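Local atomic coordinates of putative gamma-hydroxymuconic semialdehyde dehydrogenase (PDB entry 4GO3), a protein that probably oxidises an aldehyde to its acid with NAD(P)+, gamma-hydroxymuconic semialdehyde being its likely substrate. Residues Thr105-Arg110 / Val441-Pro446; Ala253-Glu258 / His422-Ala427. The protein carries 2 engineered substitutions. One frame throughout, in Å; residues are numbered along the deposited sequence.

In the fold
Contact 2 lies in the core: strand 253-256 meets helix 418-427 through three buried residues on a face of the seven-stranded sheet. Contact 1 is partly buried and nearer the centre of the chain, where the loop carrying 441-446 rests on helix 94-113. The two share no helix or strand and do not touch; their centres are about 25 Å apart, and both segments of contact 2 fall, in sequence, between those of contact 1. Both rest on van der Waals packing, but contact 1 presses a proline ring onto a helix backbone, whereas contact 2 joins side chain ends around a methionine. Each also has segment residues reaching the second subunit.

Contact 1: residues Thr105-Arg110 / Val441-Pro446; sequences TAACFR and VSPGSP
Pro443 lays its ring against the helix turn at Ala107 and Cys108, and the contact is van der Waals in character. Its CB sits 4.0 Å from the CA of Cys108, while its CG lies beside the helix backbone, 4.0 Å from the O of Ala107. The same CG also faces the methyl of Ala107, at 4.4 Å from its CB. Small residues suit this surface: Ala107 points its single methyl toward the loop, and Cys108 offers mainly its backbone, so the two backbones approach to 5.1 Å between the CA atoms of Cys108 and Pro443. The side chain of Cys108, its sulfur anti to the backbone N (chi1 -177°), packs on Ser156 of helix 151-164 and on Met459.

What presents the ring is a type I beta turn from Ser442 to Ser445, closed by a hydrogen bond of 2.9 Å from the N of Ser445 to the O of Ser442. Pro443 fills the second position of the turn, where its ring-restricted phi of -61° is the value required, and Gly444 follows in the third. In the aldehyde dehydrogenase fold such a loop leads the chain out of the catalytic domain, and here it rests on a helix from the N-terminal, cofactor-binding half; the side chain of Cys108 is about 12 Å from that of the NAD(+)-binding Val146.

Further out, the helix is seated from behind, since Phe109 turns away from the loop onto Leu68 and Leu71 of helix 61-77, and Arg110 forms salt bridges with Asp73 and Glu76 there. The loop has its own anchors: Pro443 shares a backbone hydrogen bond with Gly460, and Ser442 and Ser445 pack on Trp474 of the second subunit.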
ATOM      1  N   THR A 105       9.955 -13.219 -19.556  1.00 25.07           N
ATOM      2  CA  THR A 105      10.906 -12.910 -18.502  1.00 21.67           C
ATOM      3  C   THR A 105      11.939 -11.885 -18.907  1.00 25.41           C
ATOM      4  O   THR A 105      12.372 -11.103 -18.107  1.00 24.86           O
ATOM      5  CB  THR A 105      11.685 -14.129 -18.095  1.00 19.57           C
ATOM      6  OG1 THR A 105      10.807 -15.049 -17.480  1.00 26.23           O
ATOM      7  CG2 THR A 105      12.725 -13.764 -17.131  1.00 19.07           C
ATOM      8  N   ALA A 106      12.373 -11.916 -20.147  1.00 22.20           N
ATOM      9  CA  ALA A 106      13.360 -10.979 -20.608  1.00 19.71           C
ATOM     10  C   ALA A 106      12.673  -9.678 -20.918  1.00 23.81           C
ATOM     11  O   ALA A 106      13.118  -8.620 -20.535  1.00 25.17           O
ATOM     12  CB  ALA A 106      14.026 -11.513 -21.828  1.00 25.18           C
ATOM     13  N   ALA A 107      11.567  -9.772 -21.621  1.00 19.96           N
ATOM     14  CA  ALA A 107      10.805  -8.600 -21.958  1.00 17.41           C
ATOM     15  C   ALA A 107      10.629  -7.704 -20.752  1.00 25.59           C
ATOM     16  O   ALA A 107      10.834  -6.513 -20.838  1.00 24.22           O
ATOM     17  CB  ALA A 107       9.460  -9.009 -22.501  1.00 17.06           C
ATOM     18  N   CYS A 108      10.222  -8.294 -19.636  1.00 23.59           N
ATOM     19  CA  CYS A 108       9.945  -7.569 -18.404  1.00 22.38           C
ATOM     20  C   CYS A 108      11.196  -7.027 -17.732  1.00 18.32           C
ATOM     21  O   CYS A 108      11.182  -5.974 -17.150  1.00 27.90           O
ATOM     22  CB  CYS A 108       9.184  -8.458 -17.433  1.00 20.94           C
ATOM     23  SG  CYS A 108       8.726  -7.648 -15.967  1.00 23.39           S
ATOM     24  N   PHE A 109      12.285  -7.752 -17.814  1.00 24.47           N
ATOM     25  CA  PHE A 109      13.526  -7.263 -17.285  1.00 24.75           C
ATOM     26  C   PHE A 109      14.028  -6.182 -18.198  1.00 16.40           C
ATOM     27  O   PHE A 109      14.616  -5.234 -17.753  1.00 18.15           O
ATOM     28  CB  PHE A 109      14.539  -8.392 -17.148  1.00 18.52           C
ATOM     29  CG  PHE A 109      14.548  -9.025 -15.793  1.00 23.35           C
ATOM     30  CD1 PHE A 109      14.642  -8.256 -14.668  1.00 22.76           C
ATOM     31  CD2 PHE A 109      14.449 -10.382 -15.645  1.00 22.85           C
ATOM     32  CE1 PHE A 109      14.644  -8.830 -13.448  1.00 23.68           C
ATOM     33  CE2 PHE A 109      14.461 -10.943 -14.422  1.00 20.88           C
ATOM     34  CZ  PHE A 109      14.557 -10.171 -13.330  1.00 22.66           C
ATOM     35  N   ARG A 110      13.789  -6.297 -19.487  1.00 29.21           N
ATOM     36  CA  ARG A 110      14.183  -5.223 -20.375  1.00 30.56           C
ATOM     37  C   ARG A 110      13.392  -3.983 -20.033  1.00 30.57           C
ATOM     38  O   ARG A 110      13.933  -2.890 -19.927  1.00 29.79           O
ATOM     39  CB  ARG A 110      13.924  -5.593 -21.824  1.00 26.57           C
ATOM     40  CG  ARG A 110      14.661  -4.727 -22.807  1.00 23.77           C
ATOM     41  CD  ARG A 110      14.583  -5.262 -24.213  1.00 32.58           C
ATOM     42  NE  ARG A 110      14.708  -6.713 -24.269  1.00 35.85           N
ATOM     43  CZ  ARG A 110      15.860  -7.361 -24.297  1.00 35.96           C
ATOM     44  NH1 ARG A 110      15.871  -8.676 -24.345  1.00 43.13           N
ATOM     45  NH2 ARG A 110      17.001  -6.696 -24.271  1.00 41.52           N
ATOM     46  N   VAL A 441      -0.715  -9.734 -21.204  1.00 31.25           N
ATOM     47  CA  VAL A 441       0.062  -9.016 -20.214  1.00 19.55           C
ATOM     48  C   VAL A 441       1.234  -8.323 -20.881  1.00 21.50           C
ATOM     49  O   VAL A 441       1.864  -8.864 -21.782  1.00 26.17           O
ATOM     50  CB  VAL A 441       0.616  -9.989 -19.165  1.00 22.10           C
ATOM     51  CG1 VAL A 441       1.549  -9.260 -18.234  1.00 28.06           C
ATOM     52  CG2 VAL A 441      -0.512 -10.617 -18.402  1.00 21.55           C
ATOM     53  N   SER A 442       1.519  -7.114 -20.426  1.00 35.98           N
ATOM     54  CA  SER A 442       2.613  -6.313 -20.951  1.00 31.92           C
ATOM     55  C   SER A 442       3.391  -5.707 -19.779  1.00 33.91           C
ATOM     56  O   SER A 442       2.821  -5.357 -18.750  1.00 34.00           O
ATOM     57  CB  SER A 442       2.046  -5.199 -21.855  1.00 39.24           C
ATOM     58  OG  SER A 442       2.996  -4.728 -22.807  1.00 40.57           O
ATOM     59  N   PRO A 443       4.702  -5.572 -19.938  1.00 24.18           N
ATOM     60  CA  PRO A 443       5.559  -5.098 -18.851  1.00 21.55           C
ATOM     61  C   PRO A 443       5.200  -3.686 -18.388  1.00 25.19           C
ATOM     62  O   PRO A 443       5.582  -3.282 -17.294  1.00 23.10           O
ATOM     63  CB  PRO A 443       6.957  -5.109 -19.476  1.00 21.92           C
ATOM     64  CG  PRO A 443       6.849  -5.979 -20.679  1.00 23.95           C
ATOM     65  CD  PRO A 443       5.452  -5.824 -21.179  1.00 18.01           C
ATOM     66  N   GLY A 444       4.472  -2.945 -19.210  1.00 25.88           N
ATOM     67  CA  GLY A 444       4.100  -1.593 -18.849  1.00 17.03           C
ATOM     68  C   GLY A 444       2.652  -1.503 -18.410  1.00 25.90           C
ATOM     69  O   GLY A 444       2.204  -0.451 -17.944  1.00 26.68           O
ATOM     70  N   SER A 445       1.909  -2.597 -18.564  1.00 30.76           N
ATOM     71  CA  SER A 445       0.492  -2.598 -18.214  1.00 28.18           C
ATOM     72  C   SER A 445       0.284  -3.153 -16.817  1.00 27.52           C
ATOM     73  O   SER A 445       0.447  -4.344 -16.607  1.00 35.04           O
ATOM     74  CB  SER A 445      -0.300  -3.428 -19.219  1.00 32.74           C
ATOM     75  OG  SER A 445      -1.680  -3.451 -18.917  1.00 30.09           O
ATOM     76  N   PRO A 446      -0.112  -2.292 -15.865  1.00 26.43           N
ATOM     77  CA  PRO A 446      -0.245  -2.658 -14.452  1.00 23.95           C
ATOM     78  C   PRO A 446      -1.039  -3.935 -14.274  1.00 26.96           C
ATOM     79  O   PRO A 446      -2.110  -4.092 -14.852  1.00 30.37           O
ATOM     80  CB  PRO A 446      -1.031  -1.496 -13.861  1.00 20.11           C
ATOM     81  CG  PRO A 446      -0.755  -0.386 -14.750  1.00 28.84           C
ATOM     82  CD  PRO A 446      -0.658  -0.958 -16.125  1.00 25.42           C
TER

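Contact 2: residues Ala253-Glu258 / His422-Ala427; sequences ANIVFE and HKMANA. Engineered in segment 422-427: Asn426 (natural residue Ser).
Met424 reaches from its helix to the sheet and sets its terminal methyl against both Ile255 and Phe257. The CE of Met424 is 3.6 Å from the CD1 of Ile255 and 3.7 Å from the CZ of Phe257, so one methyl serves both partners. It comes to the ring at the edge, near the ring plane. The sulfur lies near the same edge: SD of Met424 is 4.0 Å from CZ of Phe257, and its line to the ring centroid runs 75° off the normal, an edge-on Met-aromatic contact. An unbranched, flexible chain suits this place, because Met424 bends at both chi2 (-87°) and chi3 (-47°) to bring CE round to Ile255. The branched Ile255 has an arm for each partner: while CD1 meets the methionine, CG2 lies 3.5 Å above the plane of the Phe257 ring, offset toward the rim. A flat ring suits position 257, giving its edge to Met424 and a face to CG2.

Helix 418-427 belongs to a beta-alpha-beta crossover between the parallel neighbours 411-414 and 432-435. Strand 253-256 lies on the other side of 411-414, so Met424 spans that strand, touching its Leu413 on the way. Beyond the trio, Phe257 meets the ring of Phe392 nearly at right angles and has a cation-pi contact with Arg420. Cutting Met424 back to an alanine is likely to leave the Phe257 edge and the Ile255 CD1 without their shared partner and open a gap between helix and sheet. With methyl, methylene, sulfur and an aromatic edge meeting, the joint presumably depends on shape and exclusion of water, with little directional bonding.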
ATOM      1  N   ALA A 253     -13.458 -14.506 -14.801  1.00 33.43           N
ATOM      2  CA  ALA A 253     -14.626 -14.559 -15.642  1.00 28.83           C
ATOM      3  C   ALA A 253     -14.194 -14.435 -17.103  1.00 29.95           C
ATOM      4  O   ALA A 253     -13.378 -13.576 -17.457  1.00 26.99           O
ATOM      5  CB  ALA A 253     -15.592 -13.478 -15.270  1.00 26.72           C
ATOM      6  N   ASN A 254     -14.695 -15.333 -17.939  1.00 34.73           N
ATOM      7  CA  ASN A 254     -14.538 -15.220 -19.371  1.00 28.71           C
ATOM      8  C   ASN A 254     -15.908 -15.253 -19.972  1.00 33.59           C
ATOM      9  O   ASN A 254     -16.485 -16.303 -20.167  1.00 29.27           O
ATOM     10  CB  ASN A 254     -13.690 -16.339 -19.949  1.00 30.84           C
ATOM     11  CG  ASN A 254     -13.079 -15.973 -21.289  1.00 33.12           C
ATOM     12  OD1 ASN A 254     -13.599 -15.150 -22.021  1.00 33.57           O
ATOM     13  ND2 ASN A 254     -11.971 -16.598 -21.613  1.00 38.94           N
ATOM     14  N   ILE A 255     -16.431 -14.070 -20.243  1.00 29.94           N
ATOM     15  CA  ILE A 255     -17.790 -13.922 -20.711  1.00 22.02           C
ATOM     16  C   ILE A 255     -17.837 -13.984 -22.215  1.00 25.28           C
ATOM     17  O   ILE A 255     -17.041 -13.355 -22.902  1.00 26.01           O
ATOM     18  CB  ILE A 255     -18.381 -12.596 -20.249  1.00 27.98           C
ATOM     19  CG1 ILE A 255     -18.209 -12.456 -18.740  1.00 25.79           C
ATOM     20  CG2 ILE A 255     -19.863 -12.510 -20.638  1.00 28.32           C
ATOM     21  CD1 ILE A 255     -18.623 -11.135 -18.209  1.00 20.96           C
ATOM     22  N   VAL A 256     -18.769 -14.770 -22.734  1.00 36.46           N
ATOM     23  CA  VAL A 256     -18.964 -14.826 -24.183  1.00 37.04           C
ATOM     24  C   VAL A 256     -20.386 -14.450 -24.570  1.00 32.84           C
ATOM     25  O   VAL A 256     -21.332 -15.202 -24.334  1.00 36.82           O
ATOM     26  CB  VAL A 256     -18.615 -16.199 -24.749  1.00 26.89           C
ATOM     27  CG1 VAL A 256     -18.811 -16.205 -26.234  1.00 20.40           C
ATOM     28  CG2 VAL A 256     -17.183 -16.523 -24.403  1.00 26.58           C
ATOM     29  N   PHE A 257     -20.506 -13.295 -25.196  1.00 29.78           N
ATOM     30  CA  PHE A 257     -21.781 -12.770 -25.605  1.00 35.05           C
ATOM     31  C   PHE A 257     -22.209 -13.287 -26.954  1.00 36.67           C
ATOM     32  O   PHE A 257     -21.410 -13.778 -27.713  1.00 26.92           O
ATOM     33  CB  PHE A 257     -21.717 -11.260 -25.634  1.00 30.48           C
ATOM     34  CG  PHE A 257     -21.652 -10.641 -24.290  1.00 33.74           C
ATOM     35  CD1 PHE A 257     -22.773 -10.535 -23.513  1.00 30.98           C
ATOM     36  CD2 PHE A 257     -20.468 -10.156 -23.805  1.00 37.97           C
ATOM     37  CE1 PHE A 257     -22.707  -9.968 -22.289  1.00 38.65           C
ATOM     38  CE2 PHE A 257     -20.401  -9.584 -22.575  1.00 26.75           C
ATOM     39  CZ  PHE A 257     -21.514  -9.485 -21.822  1.00 40.54           C
ATOM     40  N   GLU A 258     -23.489 -13.153 -27.241  1.00 60.90           N
ATOM     41  CA  GLU A 258     -24.103 -13.735 -28.425  1.00 71.18           C
ATOM     42  C   GLU A 258     -23.490 -13.320 -29.763  1.00 66.64           C
ATOM     43  O   GLU A 258     -23.477 -14.091 -30.713  1.00 62.09           O
ATOM     44  CB  GLU A 258     -25.615 -13.485 -28.412  1.00 50.74           C
ATOM     45  CG  GLU A 258     -26.041 -12.031 -28.455  1.00 50.64           C
ATOM     46  CD  GLU A 258     -25.655 -11.234 -27.224  1.00 50.77           C
ATOM     47  OE1 GLU A 258     -25.952 -11.632 -26.088  1.00 51.68           O
ATOM     48  OE2 GLU A 258     -25.059 -10.168 -27.399  1.00 50.02           O
ATOM     49  N   HIS A 422     -17.273  -1.810 -23.216  1.00 36.79           N
ATOM     50  CA  HIS A 422     -16.783  -0.880 -22.210  1.00 35.05           C
ATOM     51  C   HIS A 422     -17.646  -0.870 -20.965  1.00 41.27           C
ATOM     52  O   HIS A 422     -17.120  -0.842 -19.852  1.00 44.66           O
ATOM     53  CB  HIS A 422     -16.632   0.517 -22.791  1.00 35.97           C
ATOM     54  CG  HIS A 422     -15.612   0.589 -23.876  1.00 37.96           C
ATOM     55  ND1 HIS A 422     -14.264   0.413 -23.637  1.00 35.78           N
ATOM     56  CD2 HIS A 422     -15.736   0.791 -25.209  1.00 39.73           C
ATOM     57  CE1 HIS A 422     -13.601   0.515 -24.778  1.00 38.93           C
ATOM     58  NE2 HIS A 422     -14.473   0.739 -25.747  1.00 39.98           N
ATOM     59  N   LYS A 423     -18.937  -0.977 -21.143  1.00 31.53           N
ATOM     60  CA  LYS A 423     -19.796  -0.979 -20.022  1.00 32.02           C
ATOM     61  C   LYS A 423     -19.434  -2.061 -19.092  1.00 38.60           C
ATOM     62  O   LYS A 423     -19.348  -1.862 -17.925  1.00 37.70           O
ATOM     63  CB  LYS A 423     -21.193  -1.163 -20.448  1.00 24.23           C
ATOM     64  CG  LYS A 423     -22.055  -0.997 -19.288  1.00 45.70           C
ATOM     65  CD  LYS A 423     -23.299  -0.270 -19.585  1.00 68.97           C
ATOM     66  CE  LYS A 423     -24.513  -1.072 -19.223  1.00101.88           C
ATOM     67  NZ  LYS A 423     -25.427  -1.139 -20.382  1.00 66.75           N
ATOM     68  N   MET A 424     -19.174  -3.227 -19.653  1.00 30.50           N
ATOM     69  CA  MET A 424     -18.865  -4.390 -18.860  1.00 30.63           C
ATOM     70  C   MET A 424     -17.483  -4.334 -18.249  1.00 36.05           C
ATOM     71  O   MET A 424     -17.325  -4.613 -17.086  1.00 35.56           O
ATOM     72  CB  MET A 424     -19.050  -5.640 -19.699  1.00 27.12           C
ATOM     73  CG  MET A 424     -20.457  -5.819 -20.184  1.00 31.18           C
ATOM     74  SD  MET A 424     -21.472  -6.678 -18.998  1.00 36.56           S
ATOM     75  CE  MET A 424     -20.388  -8.011 -18.583  1.00 26.84           C
ATOM     76  N   ALA A 425     -16.484  -3.953 -19.024  1.00 31.65           N
ATOM     77  CA  ALA A 425     -15.140  -3.756 -18.501  1.00 29.50           C
ATOM     78  C   ALA A 425     -15.106  -2.761 -17.325  1.00 30.75           C
ATOM     79  O   ALA A 425     -14.395  -2.981 -16.359  1.00 37.58           O
ATOM     80  CB  ALA A 425     -14.230  -3.307 -19.597  1.00 24.92           C
ATOM     81  N   ASN A 426     -15.920  -1.728 -17.413  1.00 48.39           N
ATOM     82  CA  ASN A 426     -15.996  -0.672 -16.442  1.00 48.36           C
ATOM     83  C   ASN A 426     -16.769  -1.114 -15.215  1.00 53.07           C
ATOM     84  O   ASN A 426     -16.615  -0.555 -14.148  1.00 59.81           O
ATOM     85  CB  ASN A 426     -16.628   0.540 -17.131  1.00 40.03           C
ATOM     86  CG  ASN A 426     -17.149   1.570 -16.182  1.00 40.77           C
ATOM     87  OD1 ASN A 426     -16.394   2.308 -15.580  1.00 40.52           O
ATOM     88  ND2 ASN A 426     -18.457   1.660 -16.080  1.00 41.75           N
ATOM     89  N   ALA A 427     -17.574  -2.148 -15.366  1.00 31.17           N
ATOM     90  CA  ALA A 427     -18.451  -2.617 -14.307  1.00 34.70           C
ATOM     91  C   ALA A 427     -17.950  -3.872 -13.607  1.00 37.12           C
ATOM     92  O   ALA A 427     -18.439  -4.202 -12.525  1.00 42.78           O
ATOM     93  CB  ALA A 427     -19.856  -2.837 -14.845  1.00 27.27           C
TER